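Methyltransferase (Pyrococcus horikoshii, PDB 1IXK) probably methylates carbon 5 of cytidine in tRNA, with S-adenosyl-L-methionine as the methyl donor. Local coordinates at residues Val112-Lys117 with Ile241-Thr246; Asp189-Asp194 with Glu234-Gly239; Val257-Leu262 with Glu286-Ile291; Glu268-Lys273 with Ile309-Lys314; Glu276-Asn281 with Lys292-Leu297. All coordinates share one frame; numbering follows the deposited sequence.

Interaction 1: residues Val112-Lys117 with Ile241-Thr246; sequences VALDPK and ILVYST
L114, on the last turn of helix 105-114, lays its side chain against V243 and I241 of strand 240-246. This is helix-on-sheet packing in the Rossmann-like catalytic domain of a class I methyltransferase, and the side-chain contacts are apolar. L114 carries most of it. Its CB sits 3.8 Å from CG2 of V243. CG is turned anti to the backbone N (chi1 -173°), and from there CD1 returns to the strand: it packs 3.6 Å from V243 CG2, lies 3.7 Å from the carbonyl oxygen I241 O, and meets I241 CG2 at 3.9 Å. One methyl therefore rests across two alternate residues of the strand, with the L114 and V243 side chains crossing obliquely. Beyond the strand, the L114 side chain also packs on L136 of helix 131-139, so it sits between the sheet and a second helix. I241 offers only CG2 here, because its CG1 arm leads away from the helix.

The helix stops right after this contact. D115 leaves helical geometry with a positive phi of 51°, and K117 NZ reaches back to the D115 carboxylate in a salt bridge with weak hydrogen bonds. The helix end is also tied to the sheet through A113 O, which accepts a hydrogen bond from K311 NZ on strand 307-314. The residues predicted to bind S-adenosyl-L-methionine are not far off, the D194 side chain being about 7 Å from that of V243. V243 CG2 nestles against the helix backbone itself, 3.5 Å from L114 CA and 4.0 Å from A113 C.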
# COMPACT_ATOMS: atom_id res chain seq x y z
N VAL A 112 3.74 -5.64 -5.81
CA VAL A 112 3.57 -6.15 -7.17
C VAL A 112 3.87 -5.05 -8.19
O VAL A 112 4.54 -5.30 -9.19
CB VAL A 112 2.13 -6.68 -7.37
CG1 VAL A 112 1.94 -7.15 -8.81
CG2 VAL A 112 1.87 -7.85 -6.41
N ALA A 113 3.39 -3.85 -7.93
CA ALA A 113 3.64 -2.72 -8.83
C ALA A 113 5.14 -2.43 -8.91
O ALA A 113 5.66 -2.12 -9.99
CB ALA A 113 2.88 -1.48 -8.35
N LEU A 114 5.84 -2.51 -7.78
CA LEU A 114 7.28 -2.24 -7.77
C LEU A 114 8.01 -3.29 -8.61
O LEU A 114 9.04 -3.01 -9.22
CB LEU A 114 7.83 -2.25 -6.34
CG LEU A 114 9.28 -1.80 -6.19
CD1 LEU A 114 9.46 -0.41 -6.80
CD2 LEU A 114 9.68 -1.79 -4.72
N ASP A 115 7.46 -4.50 -8.62
CA ASP A 115 8.00 -5.60 -9.42
C ASP A 115 9.50 -5.84 -9.24
O ASP A 115 10.25 -5.82 -10.21
CB ASP A 115 7.71 -5.32 -10.90
CG ASP A 115 7.84 -6.55 -11.78
OD1 ASP A 115 8.04 -6.36 -13.00
OD2 ASP A 115 7.73 -7.68 -11.27
N PRO A 116 9.95 -6.06 -8.00
CA PRO A 116 11.37 -6.31 -7.72
C PRO A 116 11.81 -7.59 -8.43
O PRO A 116 11.04 -8.54 -8.50
CB PRO A 116 11.41 -6.50 -6.20
CG PRO A 116 10.17 -5.85 -5.71
CD PRO A 116 9.16 -6.16 -6.76
N LYS A 117 13.03 -7.62 -8.95
CA LYS A 117 13.52 -8.81 -9.65
C LYS A 117 14.61 -9.52 -8.85
O LYS A 117 15.31 -8.90 -8.05
CB LYS A 117 14.09 -8.42 -11.02
CG LYS A 117 13.08 -7.80 -11.96
CD LYS A 117 11.92 -8.74 -12.22
CE LYS A 117 10.95 -8.15 -13.23
NZ LYS A 117 9.80 -9.06 -13.48
N ILE A 241 13.36 2.57 -9.76
CA ILE A 241 11.93 2.73 -9.56
C ILE A 241 11.54 2.84 -8.09
O ILE A 241 12.06 2.12 -7.24
CB ILE A 241 11.15 1.53 -10.15
CG1 ILE A 241 11.56 1.29 -11.60
CG2 ILE A 241 9.63 1.77 -10.02
CD1 ILE A 241 11.19 2.40 -12.55
N LEU A 242 10.61 3.75 -7.80
CA LEU A 242 10.11 3.92 -6.44
C LEU A 242 8.59 3.88 -6.53
O LEU A 242 8.00 4.55 -7.39
CB LEU A 242 10.57 5.24 -5.82
CG LEU A 242 10.12 5.48 -4.36
CD1 LEU A 242 11.14 6.36 -3.65
CD2 LEU A 242 8.73 6.11 -4.32
N VAL A 243 7.96 3.09 -5.68
CA VAL A 243 6.51 3.03 -5.67
C VAL A 243 6.07 3.69 -4.38
O VAL A 243 6.53 3.34 -3.29
CB VAL A 243 5.98 1.58 -5.75
CG1 VAL A 243 4.50 1.55 -5.38
CG2 VAL A 243 6.16 1.06 -7.17
N TYR A 244 5.20 4.68 -4.53
CA TYR A 244 4.66 5.47 -3.44
C TYR A 244 3.20 5.12 -3.24
O TYR A 244 2.42 5.13 -4.19
CB TYR A 244 4.81 6.95 -3.81
CG TYR A 244 4.21 7.93 -2.82
CD1 TYR A 244 2.85 8.22 -2.83
CD2 TYR A 244 5.02 8.59 -1.91
CE1 TYR A 244 2.30 9.17 -1.95
CE2 TYR A 244 4.49 9.53 -1.02
CZ TYR A 244 3.14 9.82 -1.05
OH TYR A 244 2.64 10.77 -0.19
N SER A 245 2.82 4.81 -2.00
CA SER A 245 1.44 4.48 -1.74
C SER A 245 1.00 4.92 -0.36
O SER A 245 1.82 5.04 0.56
CB SER A 245 1.21 2.96 -1.88
OG SER A 245 1.94 2.23 -0.91
N THR A 246 -0.30 5.18 -0.22
CA THR A 246 -0.87 5.58 1.06
C THR A 246 -2.28 5.01 1.15
O THR A 246 -2.83 4.53 0.15
CB THR A 246 -1.05 7.10 1.19
OG1 THR A 246 -2.23 7.49 0.48
CG2 THR A 246 0.15 7.86 0.64

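Interaction 2: residues Asp189-Asp194 with Glu234-Gly239; sequences DKILLD and EVLKPG
D189 and K237 meet through a salt bridge, and the lysine conformation makes it possible. K237 CG lies between the backbone N and the carbonyl carbon, the crowded position (chi1 66°), and the rest of the chain is extended. Its aliphatic part passes close over D189, CE coming 3.5 Å from D189 CA, before NZ reaches D189 OD1 at 2.7 Å. NZ approaches from the anti side of the carboxylate, 32° out of its plane. The other oxygen, OD2, accepts the backbone N-H of I121, so both ends of this carboxylate are held and its rotation is probably fixed. K190 NZ, 6.2 Å from K237 NZ, has its own salt bridge to E120.

Deeper in, the contact turns apolar. I191 has CG1 anti to the carbonyl carbon with an extended CD1, which meets V235 CG2 at 3.6 Å, the two side chains crossing at about a right angle. L236 CD1 fills in beside I191 CG1 at 3.9 Å and touches D189 O.

The contact thus joins the start of strand 188-194, which lies between strands 121-124 and 240-246, to the end of helix 215-235, where the chain turns toward strand 240-246.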
# COMPACT_ATOMS: atom_id res chain seq x y z
N ASP A 189 18.03 -0.24 -6.50
CA ASP A 189 17.39 -0.49 -7.78
C ASP A 189 15.90 -0.17 -7.65
O ASP A 189 15.29 0.39 -8.56
CB ASP A 189 17.49 -1.97 -8.19
CG ASP A 189 18.91 -2.40 -8.51
OD1 ASP A 189 19.55 -1.75 -9.36
OD2 ASP A 189 19.37 -3.41 -7.93
N LYS A 190 15.33 -0.54 -6.51
CA LYS A 190 13.90 -0.35 -6.25
C LYS A 190 13.63 0.10 -4.81
O LYS A 190 14.32 -0.33 -3.88
CB LYS A 190 13.15 -1.67 -6.46
CG LYS A 190 13.27 -2.30 -7.83
CD LYS A 190 12.47 -1.56 -8.86
CE LYS A 190 11.99 -2.50 -9.96
NZ LYS A 190 13.08 -3.28 -10.57
N ILE A 191 12.63 0.96 -4.64
CA ILE A 191 12.26 1.44 -3.32
C ILE A 191 10.75 1.40 -3.13
O ILE A 191 9.99 1.84 -3.99
CB ILE A 191 12.74 2.89 -3.09
CG1 ILE A 191 14.27 2.92 -3.10
CG2 ILE A 191 12.19 3.42 -1.75
CD1 ILE A 191 14.86 4.26 -2.83
N LEU A 192 10.32 0.84 -2.00
CA LEU A 192 8.90 0.77 -1.69
C LEU A 192 8.64 1.78 -0.57
O LEU A 192 9.18 1.64 0.52
CB LEU A 192 8.51 -0.63 -1.21
CG LEU A 192 7.00 -0.88 -1.04
CD1 LEU A 192 6.33 -0.85 -2.43
CD2 LEU A 192 6.75 -2.23 -0.37
N LEU A 193 7.84 2.80 -0.87
CA LEU A 193 7.50 3.82 0.12
C LEU A 193 6.01 3.70 0.38
O LEU A 193 5.19 4.40 -0.22
CB LEU A 193 7.84 5.22 -0.39
CG LEU A 193 7.44 6.40 0.50
CD1 LEU A 193 7.87 6.17 1.95
CD2 LEU A 193 8.08 7.66 -0.06
N ASP A 194 5.68 2.77 1.28
CA ASP A 194 4.31 2.49 1.65
C ASP A 194 3.99 3.03 3.03
O ASP A 194 4.64 2.68 4.01
CB ASP A 194 4.07 0.97 1.62
CG ASP A 194 5.16 0.20 2.36
OD1 ASP A 194 4.82 -0.77 3.08
OD2 ASP A 194 6.36 0.54 2.22
N GLU A 234 16.68 10.07 -3.33
CA GLU A 234 18.09 10.39 -3.14
C GLU A 234 19.02 9.17 -3.25
O GLU A 234 20.09 9.24 -3.85
CB GLU A 234 18.27 11.05 -1.77
CG GLU A 234 19.71 11.39 -1.41
CD GLU A 234 19.87 11.67 0.08
OE1 GLU A 234 19.08 12.47 0.63
OE2 GLU A 234 20.80 11.10 0.70
N VAL A 235 18.60 8.06 -2.65
CA VAL A 235 19.40 6.84 -2.67
C VAL A 235 19.05 5.92 -3.84
O VAL A 235 19.63 4.84 -3.99
CB VAL A 235 19.24 6.05 -1.35
CG1 VAL A 235 19.70 6.91 -0.17
CG2 VAL A 235 17.79 5.63 -1.16
N LEU A 236 18.12 6.35 -4.67
CA LEU A 236 17.70 5.55 -5.82
C LEU A 236 18.66 5.74 -6.99
O LEU A 236 19.09 6.86 -7.28
CB LEU A 236 16.29 5.97 -6.24
CG LEU A 236 15.60 5.13 -7.31
CD1 LEU A 236 15.41 3.71 -6.79
CD2 LEU A 236 14.25 5.76 -7.66
N LYS A 237 19.00 4.65 -7.66
CA LYS A 237 19.90 4.72 -8.81
C LYS A 237 19.18 5.37 -9.99
O LYS A 237 17.95 5.38 -10.05
CB LYS A 237 20.32 3.31 -9.23
CG LYS A 237 19.14 2.52 -9.78
CD LYS A 237 19.56 1.22 -10.46
CE LYS A 237 18.33 0.51 -11.03
NZ LYS A 237 18.68 -0.76 -11.72
N PRO A 238 19.94 5.96 -10.93
CA PRO A 238 19.27 6.57 -12.07
C PRO A 238 18.58 5.42 -12.82
O PRO A 238 19.16 4.34 -12.96
CB PRO A 238 20.42 7.18 -12.87
CG PRO A 238 21.40 7.54 -11.78
CD PRO A 238 21.37 6.31 -10.91
N GLY A 239 17.36 5.65 -13.27
CA GLY A 239 16.64 4.59 -13.95
C GLY A 239 15.94 3.69 -12.95
O GLY A 239 15.22 2.78 -13.33

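Interaction 3: residues Val257-Leu262 with Glu286-Ile291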
# COMPACT_ATOMS: atom_id res chain seq x y z
N VAL A 257 1.71 15.54 -3.25
CA VAL A 257 3.07 15.09 -2.99
C VAL A 257 3.71 14.64 -4.29
O VAL A 257 4.88 14.94 -4.55
CB VAL A 257 3.09 13.92 -1.99
CG1 VAL A 257 4.51 13.41 -1.80
CG2 VAL A 257 2.51 14.37 -0.66
N ILE A 258 2.95 13.93 -5.12
CA ILE A 258 3.46 13.46 -6.40
C ILE A 258 3.75 14.64 -7.34
O ILE A 258 4.77 14.65 -8.02
CB ILE A 258 2.47 12.47 -7.07
CG1 ILE A 258 2.27 11.26 -6.15
CG2 ILE A 258 3.02 11.99 -8.41
CD1 ILE A 258 3.57 10.62 -5.72
N GLN A 259 2.86 15.63 -7.37
CA GLN A 259 3.09 16.79 -8.22
C GLN A 259 4.37 17.50 -7.75
O GLN A 259 5.19 17.94 -8.57
CB GLN A 259 1.93 17.78 -8.14
CG GLN A 259 2.13 18.99 -9.05
CD GLN A 259 2.12 18.63 -10.52
OE1 GLN A 259 1.09 18.22 -11.05
NE2 GLN A 259 3.26 18.76 -11.18
N TRP A 260 4.53 17.60 -6.44
CA TRP A 260 5.71 18.24 -5.88
C TRP A 260 6.96 17.48 -6.33
O TRP A 260 7.95 18.09 -6.72
CB TRP A 260 5.64 18.26 -4.35
CG TRP A 260 6.93 18.70 -3.73
CD1 TRP A 260 7.48 19.95 -3.78
CD2 TRP A 260 7.85 17.88 -3.01
NE1 TRP A 260 8.70 19.96 -3.12
CE2 TRP A 260 8.94 18.70 -2.64
CE3 TRP A 260 7.86 16.53 -2.63
CZ2 TRP A 260 10.03 18.21 -1.92
CZ3 TRP A 260 8.95 16.04 -1.91
CH2 TRP A 260 10.02 16.89 -1.56
N ALA A 261 6.90 16.16 -6.29
CA ALA A 261 8.05 15.35 -6.70
C ALA A 261 8.38 15.56 -8.18
O ALA A 261 9.55 15.67 -8.54
CB ALA A 261 7.77 13.87 -6.45
N LEU A 262 7.36 15.62 -9.02
CA LEU A 262 7.56 15.84 -10.44
C LEU A 262 8.18 17.21 -10.69
O LEU A 262 9.01 17.37 -11.59
CB LEU A 262 6.22 15.74 -11.19
CG LEU A 262 5.54 14.37 -11.28
CD1 LEU A 262 4.12 14.54 -11.82
CD2 LEU A 262 6.34 13.44 -12.16
N GLU A 286 -5.40 22.63 -10.90
CA GLU A 286 -4.93 21.88 -12.05
C GLU A 286 -3.54 21.27 -11.88
O GLU A 286 -2.54 21.98 -11.74
CB GLU A 286 -4.94 22.76 -13.31
CG GLU A 286 -6.23 22.66 -14.13
CD GLU A 286 -7.25 23.74 -13.80
OE1 GLU A 286 -7.01 24.92 -14.14
OE2 GLU A 286 -8.30 23.40 -13.20
N LEU A 287 -3.48 19.94 -11.90
CA LEU A 287 -2.23 19.21 -11.75
C LEU A 287 -1.81 18.67 -13.11
O LEU A 287 -2.59 18.70 -14.06
CB LEU A 287 -2.40 18.06 -10.76
CG LEU A 287 -2.86 18.48 -9.36
CD1 LEU A 287 -2.91 17.25 -8.44
CD2 LEU A 287 -1.91 19.53 -8.80
N SER A 288 -0.58 18.18 -13.20
CA SER A 288 -0.07 17.63 -14.45
C SER A 288 -0.90 16.44 -14.91
O SER A 288 -1.28 15.59 -14.10
CB SER A 288 1.38 17.19 -14.27
OG SER A 288 2.19 18.27 -13.83
N GLU A 289 -1.19 16.38 -16.20
CA GLU A 289 -1.96 15.27 -16.77
C GLU A 289 -1.22 13.97 -16.47
O GLU A 289 -1.83 12.91 -16.36
CB GLU A 289 -2.11 15.46 -18.29
CG GLU A 289 -2.78 14.31 -19.03
CD GLU A 289 -4.28 14.20 -18.78
OE1 GLU A 289 -4.85 15.07 -18.09
OE2 GLU A 289 -4.90 13.24 -19.28
N GLU A 290 0.10 14.06 -16.33
CA GLU A 290 0.93 12.89 -16.03
C GLU A 290 0.48 12.17 -14.76
O GLU A 290 0.68 10.96 -14.61
CB GLU A 290 2.40 13.34 -15.93
CG GLU A 290 3.36 12.32 -15.32
CD GLU A 290 4.83 12.66 -15.58
OE1 GLU A 290 5.19 13.86 -15.53
OE2 GLU A 290 5.62 11.73 -15.84
N ILE A 291 -0.15 12.91 -13.85
CA ILE A 291 -0.64 12.35 -12.59
C ILE A 291 -1.68 11.25 -12.84
O ILE A 291 -1.92 10.41 -11.97
CB ILE A 291 -1.25 13.45 -11.69
CG1 ILE A 291 -0.16 14.45 -11.29
CG2 ILE A 291 -1.87 12.84 -10.44
CD1 ILE A 291 0.93 13.84 -10.45
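Q259 OE1 takes the backbone N-H of S288 in a short, nearly straight hydrogen bond, 2.7 Å with an angle of 176° at the hydrogen. The other half of the same amide, NE2, donates to S288 OG at 2.9 Å, with OG close to the amide plane. Helix 255-264, one of the helices flanking the Rossmann-like sheet, in this way holds the start of the 3-10 turn 289-291 in the loop between strands 276-277 and 295-297. The glutamine reaches outward with CG anti to its backbone N, then bends at chi2 (66°) to present the amide to S288. NE2 also donates to D263 OD1, so the amide has partners at both ends and is unlikely to flip. An alanine here would probably leave S288 N and OG without these mates and let the loop drift from the helix.

One turn further on, L262 CD2 rests on the E290 carboxylate, 3.6 Å from OE1, while E290 OE2 accepts the N-H of L269. Beneath the polar pair lies I291, whose CD1 is wedged between two helix residues: it is 3.5 Å from L262 CD1 and equally near I258 CG2, the latter a tight fit for two methyls.

Interaction 4: residues Glu268-Lys273 with Ile309-Lys314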
# COMPACT_ATOMS: atom_id res chain seq x y z
N GLU A 268 9.75 10.72 -13.52
CA GLU A 268 8.60 10.64 -14.40
C GLU A 268 7.71 9.52 -13.86
O GLU A 268 8.20 8.61 -13.19
CB GLU A 268 9.03 10.29 -15.83
CG GLU A 268 9.60 8.89 -15.98
CD GLU A 268 10.24 8.65 -17.34
OE1 GLU A 268 10.15 9.54 -18.21
OE2 GLU A 268 10.83 7.57 -17.53
N LEU A 269 6.42 9.58 -14.13
CA LEU A 269 5.52 8.54 -13.66
C LEU A 269 5.34 7.47 -14.72
O LEU A 269 5.36 7.76 -15.92
CB LEU A 269 4.15 9.14 -13.30
CG LEU A 269 4.10 10.17 -12.17
CD1 LEU A 269 2.65 10.54 -11.91
CD2 LEU A 269 4.74 9.61 -10.90
N LEU A 270 5.19 6.22 -14.28
CA LEU A 270 4.98 5.11 -15.20
C LEU A 270 3.54 4.64 -15.04
O LEU A 270 2.96 4.74 -13.95
CB LEU A 270 5.95 3.96 -14.90
CG LEU A 270 7.44 4.31 -14.98
CD1 LEU A 270 8.27 3.08 -14.64
CD2 LEU A 270 7.79 4.81 -16.38
N PRO A 271 2.93 4.12 -16.12
CA PRO A 271 1.55 3.63 -16.10
C PRO A 271 1.29 2.47 -15.15
O PRO A 271 2.11 1.56 -15.04
CB PRO A 271 1.30 3.22 -17.55
CG PRO A 271 2.24 4.09 -18.32
CD PRO A 271 3.49 4.06 -17.48
N LEU A 272 0.15 2.52 -14.47
CA LEU A 272 -0.29 1.46 -13.56
C LEU A 272 -1.66 1.04 -14.07
O LEU A 272 -2.46 1.88 -14.48
CB LEU A 272 -0.38 1.97 -12.12
CG LEU A 272 0.98 2.17 -11.44
CD1 LEU A 272 0.78 2.83 -10.09
CD2 LEU A 272 1.68 0.83 -11.29
N LYS A 273 -1.93 -0.25 -14.03
CA LYS A 273 -3.18 -0.79 -14.57
C LYS A 273 -4.47 -0.72 -13.76
O LYS A 273 -5.51 -0.33 -14.29
CB LYS A 273 -2.95 -2.24 -15.00
CG LYS A 273 -4.10 -2.83 -15.81
CD LYS A 273 -3.83 -4.28 -16.18
CE LYS A 273 -4.82 -4.78 -17.23
NZ LYS A 273 -6.23 -4.51 -16.83
N ILE A 309 -1.74 5.07 -5.23
CA ILE A 309 -0.45 4.50 -5.58
C ILE A 309 0.11 5.14 -6.84
O ILE A 309 -0.63 5.41 -7.78
CB ILE A 309 -0.55 2.97 -5.81
CG1 ILE A 309 0.83 2.41 -6.16
CG2 ILE A 309 -1.55 2.67 -6.93
CD1 ILE A 309 0.89 0.88 -6.23
N ALA A 310 1.42 5.39 -6.83
CA ALA A 310 2.10 5.98 -7.98
C ALA A 310 3.42 5.27 -8.21
O ALA A 310 4.12 4.92 -7.26
CB ALA A 310 2.34 7.46 -7.75
N LYS A 311 3.77 5.06 -9.48
CA LYS A 311 5.01 4.39 -9.82
C LYS A 311 5.94 5.43 -10.44
O LYS A 311 5.67 5.96 -11.52
CB LYS A 311 4.75 3.24 -10.80
CG LYS A 311 5.97 2.41 -11.11
CD LYS A 311 5.55 1.11 -11.78
CE LYS A 311 6.75 0.26 -12.13
NZ LYS A 311 6.35 -1.14 -12.44
N ILE A 312 7.05 5.68 -9.76
CA ILE A 312 8.01 6.70 -10.18
C ILE A 312 9.33 6.15 -10.71
O ILE A 312 9.94 5.28 -10.09
CB ILE A 312 8.31 7.64 -8.99
CG1 ILE A 312 7.01 8.24 -8.46
CG2 ILE A 312 9.30 8.71 -9.40
CD1 ILE A 312 7.17 9.04 -7.17
N ARG A 313 9.77 6.66 -11.86
CA ARG A 313 11.06 6.26 -12.43
C ARG A 313 12.01 7.46 -12.34
O ARG A 313 11.64 8.57 -12.72
CB ARG A 313 10.91 5.82 -13.89
CG ARG A 313 12.24 5.40 -14.51
CD ARG A 313 12.11 4.90 -15.95
NE ARG A 313 13.43 4.63 -16.51
CZ ARG A 313 14.16 5.52 -17.18
NH1 ARG A 313 13.70 6.74 -17.41
NH2 ARG A 313 15.38 5.20 -17.59
N LYS A 314 13.22 7.24 -11.84
CA LYS A 314 14.20 8.31 -11.72
C LYS A 314 14.93 8.45 -13.04
O LYS A 314 15.42 7.47 -13.60
CB LYS A 314 15.19 8.00 -10.59
CG LYS A 314 16.21 9.09 -10.30
CD LYS A 314 17.00 8.76 -9.03
CE LYS A 314 18.07 9.80 -8.71
NZ LYS A 314 18.80 9.47 -7.44
O HOH W 1 2.09 5.75 -11.67
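Strand 267-270 lines up antiparallel beside strand 307-314 in the central sheet, with E268 opposite R313 and L269 opposite I312. E268 and R313 form a hydrogen-bonded pair: R313 N donates to E268 O at 2.8 Å in an almost straight bond, and E268 N returns one to R313 O at 3.0 Å. Further along, L270 N donates to K311 O. The strands then part, and a water is inserted between them, giving its proton to L270 O at 2.6 Å and accepting the N-H of K311 at 2.8 Å.

The E268 and R313 side chains rise side by side from the same face. R313 NH1 binds E268 OE2 at 3.0 Å from above the carboxylate plane, the two flat groups being turned 42° apart. A leucine in place of R313 would probably leave the E268 carboxylate without its cationic mate and freer to turn. On this face L270 leans on R313 CB, its CD1 3.9 Å away. Past the strand end, L272 CD2 packs on CB and CD of K311. On the face of L269 and I312, L269 CD2 meets I312 CG1 at 3.6 Å, and L269 also packs on I258 and L262 of helix 255-264.

Strand 307-314 runs antiparallel between 240-246 and 267-270; this reversed last strand, slipped in between two parallel ones, is the hallmark of the class I methyltransferase fold.

Interaction 5: residues Glu276-Asn281 with Lys292-Leu297; sequences EPALTN and KNARRL
E276 and R296 are joined by a pair of backbone hydrogen bonds, both 2.9 Å, from E276 N to R296 O and from R296 N to E276 O. Two residues on, past the non-hydrogen-bonded pair P277-R295, A278 N donates to A294 O at 3.0 Å, but from well above the carbonyl plane (46°), which marks where the antiparallel pairing of strands 276-277 and 295-297 gives out. Strand 295-297 pairs in turn with 307-314 of the central sheet.

Two guanidinium groups pack by their faces. The R295 chain bends at chi2 and chi3 and so folds back over the E276-P277 peptide: P277 N lies 3.4 Å above the guanidinium plane. Its NH2 donates to G275 O, and NH1 bonds weakly to K292 O. R296 is extended as far as NE, and L279 CD1 sits over one face of its guanidinium, 3.8 Å from CZ.

Apolar contacts close the rest. A278 CB meets A294 CB at 3.5 Å, while T280 CG2 presses on the aliphatic K292 chain, tightly, at 3.3 Å from CG.

Buried R296 forms a salt bridge through NE with E255, which also accepts the N-H of L279, and NH2 bonds L249 O. With E255 probably balancing its charge and a leucine methyl over one face, the guanidinium is probably locked in orientation, about 10 Å from the side chain of the predicted nucleophile C247.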
# COMPACT_ATOMS: atom_id res chain seq x y z
N GLU A 276 -8.78 3.53 -10.29
CA GLU A 276 -9.27 4.65 -11.07
C GLU A 276 -8.13 5.65 -11.21
O GLU A 276 -7.16 5.62 -10.45
CB GLU A 276 -10.47 5.28 -10.38
CG GLU A 276 -11.72 4.41 -10.42
CD GLU A 276 -12.86 4.97 -9.59
OE1 GLU A 276 -13.16 6.17 -9.73
OE2 GLU A 276 -13.46 4.20 -8.81
N PRO A 277 -8.22 6.54 -12.21
CA PRO A 277 -7.16 7.54 -12.41
C PRO A 277 -7.07 8.45 -11.20
O PRO A 277 -8.09 8.76 -10.58
CB PRO A 277 -7.64 8.30 -13.65
CG PRO A 277 -8.53 7.31 -14.35
CD PRO A 277 -9.27 6.67 -13.23
N ALA A 278 -5.86 8.88 -10.86
CA ALA A 278 -5.67 9.79 -9.73
C ALA A 278 -6.34 11.10 -10.12
O ALA A 278 -6.64 11.32 -11.29
CB ALA A 278 -4.18 10.00 -9.45
N LEU A 279 -6.55 11.98 -9.15
CA LEU A 279 -7.21 13.26 -9.39
C LEU A 279 -6.26 14.30 -9.98
O LEU A 279 -5.18 14.52 -9.45
CB LEU A 279 -7.79 13.78 -8.08
CG LEU A 279 -8.77 12.84 -7.36
CD1 LEU A 279 -9.06 13.38 -5.96
CD2 LEU A 279 -10.04 12.70 -8.16
N THR A 280 -6.66 14.93 -11.09
CA THR A 280 -5.81 15.95 -11.71
C THR A 280 -6.36 17.37 -11.55
O THR A 280 -5.75 18.33 -12.02
CB THR A 280 -5.58 15.69 -13.22
OG1 THR A 280 -6.83 15.71 -13.90
CG2 THR A 280 -4.90 14.35 -13.43
N ASN A 281 -7.52 17.49 -10.91
CA ASN A 281 -8.11 18.81 -10.67
C ASN A 281 -8.76 18.84 -9.29
O ASN A 281 -9.89 19.29 -9.14
CB ASN A 281 -9.16 19.14 -11.73
CG ASN A 281 -9.52 20.62 -11.75
OD1 ASN A 281 -10.65 20.99 -12.07
ND2 ASN A 281 -8.55 21.46 -11.43
N LYS A 292 -2.31 11.25 -14.01
CA LYS A 292 -3.31 10.22 -14.29
C LYS A 292 -2.68 8.83 -14.38
O LYS A 292 -3.39 7.82 -14.46
CB LYS A 292 -4.09 10.53 -15.57
CG LYS A 292 -5.03 11.71 -15.39
CD LYS A 292 -6.17 11.71 -16.38
CE LYS A 292 -7.11 12.88 -16.11
NZ LYS A 292 -8.29 12.86 -17.02
N ASN A 293 -1.35 8.77 -14.36
CA ASN A 293 -0.63 7.49 -14.38
C ASN A 293 -0.77 6.88 -12.98
O ASN A 293 -0.68 5.66 -12.81
CB ASN A 293 0.85 7.69 -14.71
CG ASN A 293 1.11 7.79 -16.20
OD1 ASN A 293 0.94 6.82 -16.94
ND2 ASN A 293 1.52 8.97 -16.66
N ALA A 294 -0.99 7.74 -11.99
CA ALA A 294 -1.18 7.31 -10.61
C ALA A 294 -2.60 6.77 -10.49
O ALA A 294 -3.47 7.13 -11.28
CB ALA A 294 -0.98 8.49 -9.66
N ARG A 295 -2.84 5.91 -9.50
CA ARG A 295 -4.15 5.29 -9.33
C ARG A 295 -4.72 5.42 -7.92
O ARG A 295 -3.99 5.66 -6.96
CB ARG A 295 -4.08 3.80 -9.66
CG ARG A 295 -3.22 3.45 -10.86
CD ARG A 295 -3.69 4.18 -12.10
NE ARG A 295 -5.00 3.73 -12.56
CZ ARG A 295 -5.66 4.28 -13.58
NH1 ARG A 295 -5.12 5.30 -14.23
NH2 ARG A 295 -6.85 3.82 -13.93
N ARG A 296 -6.03 5.26 -7.82
CA ARG A 296 -6.73 5.30 -6.55
C ARG A 296 -7.72 4.14 -6.48
O ARG A 296 -8.35 3.79 -7.48
CB ARG A 296 -7.52 6.60 -6.40
CG ARG A 296 -6.74 7.77 -5.83
CD ARG A 296 -7.62 9.01 -5.77
NE ARG A 296 -6.96 10.15 -5.15
CZ ARG A 296 -7.27 10.63 -3.95
NH1 ARG A 296 -8.23 10.05 -3.24
NH2 ARG A 296 -6.63 11.68 -3.46
N LEU A 297 -7.85 3.57 -5.29
CA LEU A 297 -8.80 2.49 -5.05
C LEU A 297 -9.81 3.10 -4.09
O LEU A 297 -9.43 3.80 -3.14
CB LEU A 297 -8.13 1.28 -4.40
CG LEU A 297 -7.12 0.50 -5.25
CD1 LEU A 297 -6.56 -0.65 -4.42
CD2 LEU A 297 -7.80 -0.03 -6.51

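Overall arrangement
All five contacts belong to the Rossmann-like catalytic domain and gather round its central sheet. Interactions 1, 2 and 4 share neighbouring strands, in the order 188-194, 240-246, 307-314, 267-270, their centres 9 to 12 Å apart. Helix 105-114 covers one face in interaction 1; helices 215-235 and 255-264 lie on the other. Interactions 3, 4 and 5 cluster within about 11 Å at the far edge, where the excursion between strands 267-270 and 307-314 folds back. Along the chain, interaction 2 is nested within 1 and 5 within 4, while 3 crosses both 4 and 5. Interactions 1, 2 and 4 lie near the predicted cofactor residues, interaction 5 about 10 Å (side chain to side chain) from the predicted nucleophile, interaction 3 away from both.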